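Rna-directed RNA polymerase (PDB 3ZED) probably copies the viral RNA genome as an RNA-dependent RNA polymerase, joining ribonucleotides from triphosphates with release of diphosphate. Local coordinates at residues Y540-P552 and R617-T629. Numbering follows the deposited sequence.
Sequences YLADGSDLPPIRP and RLVGGWNNPLLET
Arg-617, near the end of helix 604-621, brings its NH2 to 3.2 Å from the hydroxyl OH of Tyr-540, which lies near the guanidinium plane at its edge. The same arginine grips Glu-628 side-on, NE to OE1 and NH2 to OE2 (2.7 Å), while its NH1 turns back to Glu-614. Trp-622 follows at the bend between the two helices. Its CG sits between the backbone N and the carbonyl carbon (chi1 62°), and the six-membered part of the indole meets the loop: CE3 lies 3.5 Å from Tyr-540 CB, and CH2 3.6 Å from Leu-541 CD1. The carbonyl O of Trp-622 approaches Pro-548 CB and the edge of the tyrosine ring. Asn-623 starts away from the loop, but its side chain swings back, with OD1 3.4 Å from Pro-549 CG. Asn-624 caps helix 625-645 by accepting from Leu-627 N. Pro-625, in the first turn, has its CB against Pro-549 O and its CD 3.8 Å from Pro-552 CG, where the two rings reach toward each other. One turn on, Glu-628 sets its CG against CG and CD of the Pro-548 ring and, bent at chi2 (54°), lifts its carboxylate to the tyrosine; OE2 is 3.0 Å from Tyr-540 OH, the ring and carboxylate planes 81° apart. A water donates to both OE2 and Asp-546 O. Within the thumb domain, prolines and aromatic rings thus fit the loop 540-552 to the turn between helices 604-621 and 625-645, while the buried carboxylate has arginine and water as donors, an environment that would favour its charged form.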
# COMPACT_ATOMS: atom_id res chain seq x y z
N TYR B 540 -20.49 24.94 13.35
CA TYR B 540 -19.44 24.73 12.36
C TYR B 540 -20.02 24.37 11.00
O TYR B 540 -20.85 23.45 10.89
CB TYR B 540 -18.51 23.59 12.81
CG TYR B 540 -17.55 23.85 13.95
CD1 TYR B 540 -16.64 24.90 13.89
CD2 TYR B 540 -17.43 22.95 15.00
CE1 TYR B 540 -15.67 25.08 14.89
CE2 TYR B 540 -16.47 23.11 16.00
CZ TYR B 540 -15.58 24.17 15.93
OH TYR B 540 -14.66 24.32 16.93
N LEU B 541 -19.59 25.12 9.98
CA LEU B 541 -19.93 24.91 8.57
C LEU B 541 -21.44 25.00 8.34
O LEU B 541 -21.94 24.50 7.32
CB LEU B 541 -19.36 23.54 8.05
CG LEU B 541 -17.82 23.39 8.12
CD1 LEU B 541 -17.37 22.02 7.69
CD2 LEU B 541 -17.11 24.47 7.27
N ALA B 542 -22.17 25.65 9.27
CA ALA B 542 -23.63 25.81 9.26
C ALA B 542 -23.89 27.28 9.30
O ALA B 542 -23.95 27.89 8.24
CB ALA B 542 -24.25 25.07 10.45
N ASP B 543 -23.91 27.89 10.48
CA ASP B 543 -24.01 29.35 10.51
C ASP B 543 -22.61 29.93 10.68
O ASP B 543 -22.47 31.13 10.66
CB ASP B 543 -25.01 29.88 11.56
CG ASP B 543 -24.68 29.73 13.04
OD1 ASP B 543 -23.72 28.98 13.37
OD2 ASP B 543 -25.41 30.33 13.88
N GLY B 544 -21.59 29.08 10.83
CA GLY B 544 -20.22 29.56 10.94
C GLY B 544 -19.68 29.91 12.32
O GLY B 544 -18.60 30.50 12.41
N SER B 545 -20.44 29.59 13.39
CA SER B 545 -19.96 29.82 14.75
C SER B 545 -18.97 28.68 15.09
O SER B 545 -19.01 27.64 14.46
CB SER B 545 -21.12 29.90 15.74
OG SER B 545 -21.85 28.70 15.81
N ASP B 546 -18.04 28.90 16.05
CA ASP B 546 -17.01 27.94 16.44
C ASP B 546 -17.53 26.90 17.44
O ASP B 546 -16.88 26.62 18.45
CB ASP B 546 -15.79 28.66 17.02
CG ASP B 546 -15.06 29.53 16.02
OD1 ASP B 546 -15.14 29.24 14.81
OD2 ASP B 546 -14.40 30.51 16.44
N LEU B 547 -18.68 26.29 17.12
CA LEU B 547 -19.34 25.35 18.01
C LEU B 547 -19.86 24.16 17.27
O LEU B 547 -20.30 24.31 16.12
CB LEU B 547 -20.51 26.05 18.76
CG LEU B 547 -20.12 27.12 19.78
CD1 LEU B 547 -21.23 28.10 20.01
CD2 LEU B 547 -19.57 26.50 21.06
N PRO B 548 -19.86 22.96 17.90
CA PRO B 548 -20.44 21.80 17.22
C PRO B 548 -21.96 21.97 17.13
O PRO B 548 -22.51 22.72 17.94
CB PRO B 548 -20.06 20.64 18.13
CG PRO B 548 -19.99 21.27 19.52
CD PRO B 548 -19.39 22.61 19.26
N PRO B 549 -22.69 21.32 16.20
CA PRO B 549 -24.16 21.45 16.24
C PRO B 549 -24.71 20.74 17.49
O PRO B 549 -24.08 19.79 17.97
CB PRO B 549 -24.60 20.74 14.96
CG PRO B 549 -23.54 19.70 14.72
CD PRO B 549 -22.26 20.35 15.17
N ILE B 550 -25.84 21.19 18.02
CA ILE B 550 -26.46 20.53 19.17
C ILE B 550 -26.95 19.16 18.70
O ILE B 550 -26.70 18.15 19.34
CB ILE B 550 -27.58 21.41 19.79
CG1 ILE B 550 -26.96 22.72 20.35
CG2 ILE B 550 -28.35 20.63 20.89
CD1 ILE B 550 -27.82 23.90 20.39
N ARG B 551 -27.57 19.14 17.51
CA ARG B 551 -28.06 17.92 16.86
C ARG B 551 -27.43 17.79 15.45
O ARG B 551 -27.89 18.45 14.50
CB ARG B 551 -29.61 17.93 16.81
CG ARG B 551 -30.25 16.59 16.50
CD ARG B 551 -31.75 16.72 16.38
NE ARG B 551 -32.38 17.19 17.62
CZ ARG B 551 -32.87 16.39 18.57
NH1 ARG B 551 -32.78 15.07 18.44
NH2 ARG B 551 -33.43 16.91 19.66
N PRO B 552 -26.36 16.97 15.31
CA PRO B 552 -25.75 16.76 13.97
C PRO B 552 -26.74 16.21 12.94
O PRO B 552 -27.70 15.49 13.29
CB PRO B 552 -24.66 15.70 14.23
CG PRO B 552 -24.44 15.71 15.68
CD PRO B 552 -25.71 16.14 16.33
N ARG B 617 -10.39 16.46 16.31
CA ARG B 617 -11.43 17.46 16.01
C ARG B 617 -11.51 17.69 14.50
O ARG B 617 -12.60 17.60 13.94
CB ARG B 617 -11.15 18.77 16.74
CG ARG B 617 -11.27 18.69 18.26
CD ARG B 617 -10.72 19.94 18.93
NE ARG B 617 -11.62 21.07 18.73
CZ ARG B 617 -11.29 22.35 18.91
NH1 ARG B 617 -10.06 22.68 19.28
NH2 ARG B 617 -12.18 23.30 18.71
N LEU B 618 -10.36 17.92 13.83
CA LEU B 618 -10.24 18.19 12.40
C LEU B 618 -10.84 17.13 11.50
O LEU B 618 -11.50 17.46 10.51
CB LEU B 618 -8.77 18.31 12.00
CG LEU B 618 -8.06 19.62 12.16
CD1 LEU B 618 -6.58 19.42 12.02
CD2 LEU B 618 -8.51 20.59 11.12
N VAL B 619 -10.55 15.87 11.78
CA VAL B 619 -10.98 14.76 10.94
C VAL B 619 -12.46 14.45 11.07
O VAL B 619 -12.98 13.73 10.23
CB VAL B 619 -10.11 13.49 11.13
CG1 VAL B 619 -8.69 13.77 10.66
CG2 VAL B 619 -10.14 12.99 12.58
N GLY B 620 -13.14 15.00 12.08
CA GLY B 620 -14.57 14.76 12.21
C GLY B 620 -15.19 14.90 13.58
O GLY B 620 -16.42 14.85 13.71
N GLY B 621 -14.35 15.05 14.59
CA GLY B 621 -14.80 15.20 15.98
C GLY B 621 -15.51 16.52 16.17
O GLY B 621 -16.41 16.63 17.01
N TRP B 622 -15.16 17.52 15.31
CA TRP B 622 -15.81 18.83 15.33
C TRP B 622 -17.32 18.69 15.22
O TRP B 622 -18.02 19.55 15.72
CB TRP B 622 -15.29 19.75 14.20
CG TRP B 622 -15.54 19.25 12.80
CD1 TRP B 622 -14.69 18.52 12.04
CD2 TRP B 622 -16.72 19.46 12.00
NE1 TRP B 622 -15.27 18.22 10.83
CE2 TRP B 622 -16.51 18.80 10.77
CE3 TRP B 622 -17.93 20.15 12.20
CZ2 TRP B 622 -17.46 18.82 9.73
CZ3 TRP B 622 -18.87 20.17 11.18
CH2 TRP B 622 -18.64 19.50 9.97
N ASN B 623 -17.81 17.64 14.53
CA ASN B 623 -19.23 17.44 14.28
C ASN B 623 -19.88 16.53 15.34
O ASN B 623 -21.06 16.22 15.20
CB ASN B 623 -19.47 16.89 12.86
CG ASN B 623 -20.84 17.23 12.33
OD1 ASN B 623 -21.37 18.31 12.57
ND2 ASN B 623 -21.49 16.29 11.68
N ASN B 624 -19.14 16.13 16.38
CA ASN B 624 -19.68 15.32 17.48
C ASN B 624 -19.70 16.26 18.70
O ASN B 624 -18.63 16.61 19.19
CB ASN B 624 -18.84 14.07 17.72
CG ASN B 624 -19.41 13.16 18.77
OD1 ASN B 624 -19.63 13.54 19.93
ND2 ASN B 624 -19.60 11.92 18.41
N PRO B 625 -20.89 16.74 19.17
CA PRO B 625 -20.88 17.79 20.19
C PRO B 625 -20.22 17.40 21.50
O PRO B 625 -19.47 18.22 22.04
CB PRO B 625 -22.36 18.18 20.35
CG PRO B 625 -23.12 17.02 19.79
CD PRO B 625 -22.26 16.50 18.68
N LEU B 626 -20.44 16.20 22.00
CA LEU B 626 -19.76 15.81 23.24
C LEU B 626 -18.25 15.69 23.03
O LEU B 626 -17.47 16.21 23.83
CB LEU B 626 -20.32 14.50 23.80
CG LEU B 626 -19.94 14.20 25.27
CD1 LEU B 626 -20.65 15.14 26.23
CD2 LEU B 626 -20.19 12.73 25.62
N LEU B 627 -17.84 15.03 21.96
CA LEU B 627 -16.43 14.82 21.66
C LEU B 627 -15.71 16.15 21.43
O LEU B 627 -14.61 16.33 21.96
CB LEU B 627 -16.25 13.87 20.44
CG LEU B 627 -14.81 13.54 20.02
CD1 LEU B 627 -14.02 12.88 21.17
CD2 LEU B 627 -14.81 12.63 18.79
N GLU B 628 -16.33 17.07 20.66
CA GLU B 628 -15.79 18.38 20.35
C GLU B 628 -15.70 19.25 21.63
O GLU B 628 -14.69 19.90 21.80
CB GLU B 628 -16.64 19.06 19.25
CG GLU B 628 -16.37 20.55 19.01
CD GLU B 628 -14.94 20.97 18.73
OE1 GLU B 628 -14.15 20.16 18.20
OE2 GLU B 628 -14.63 22.16 18.97
N THR B 629 -16.71 19.22 22.52
CA THR B 629 -16.66 20.01 23.76
C THR B 629 -15.49 19.53 24.64
O THR B 629 -14.70 20.37 25.08
CB THR B 629 -18.00 19.95 24.51
OG1 THR B 629 -19.08 20.12 23.58
CG2 THR B 629 -18.10 21.00 25.61
O HOH W 1 -16.36 24.20 19.77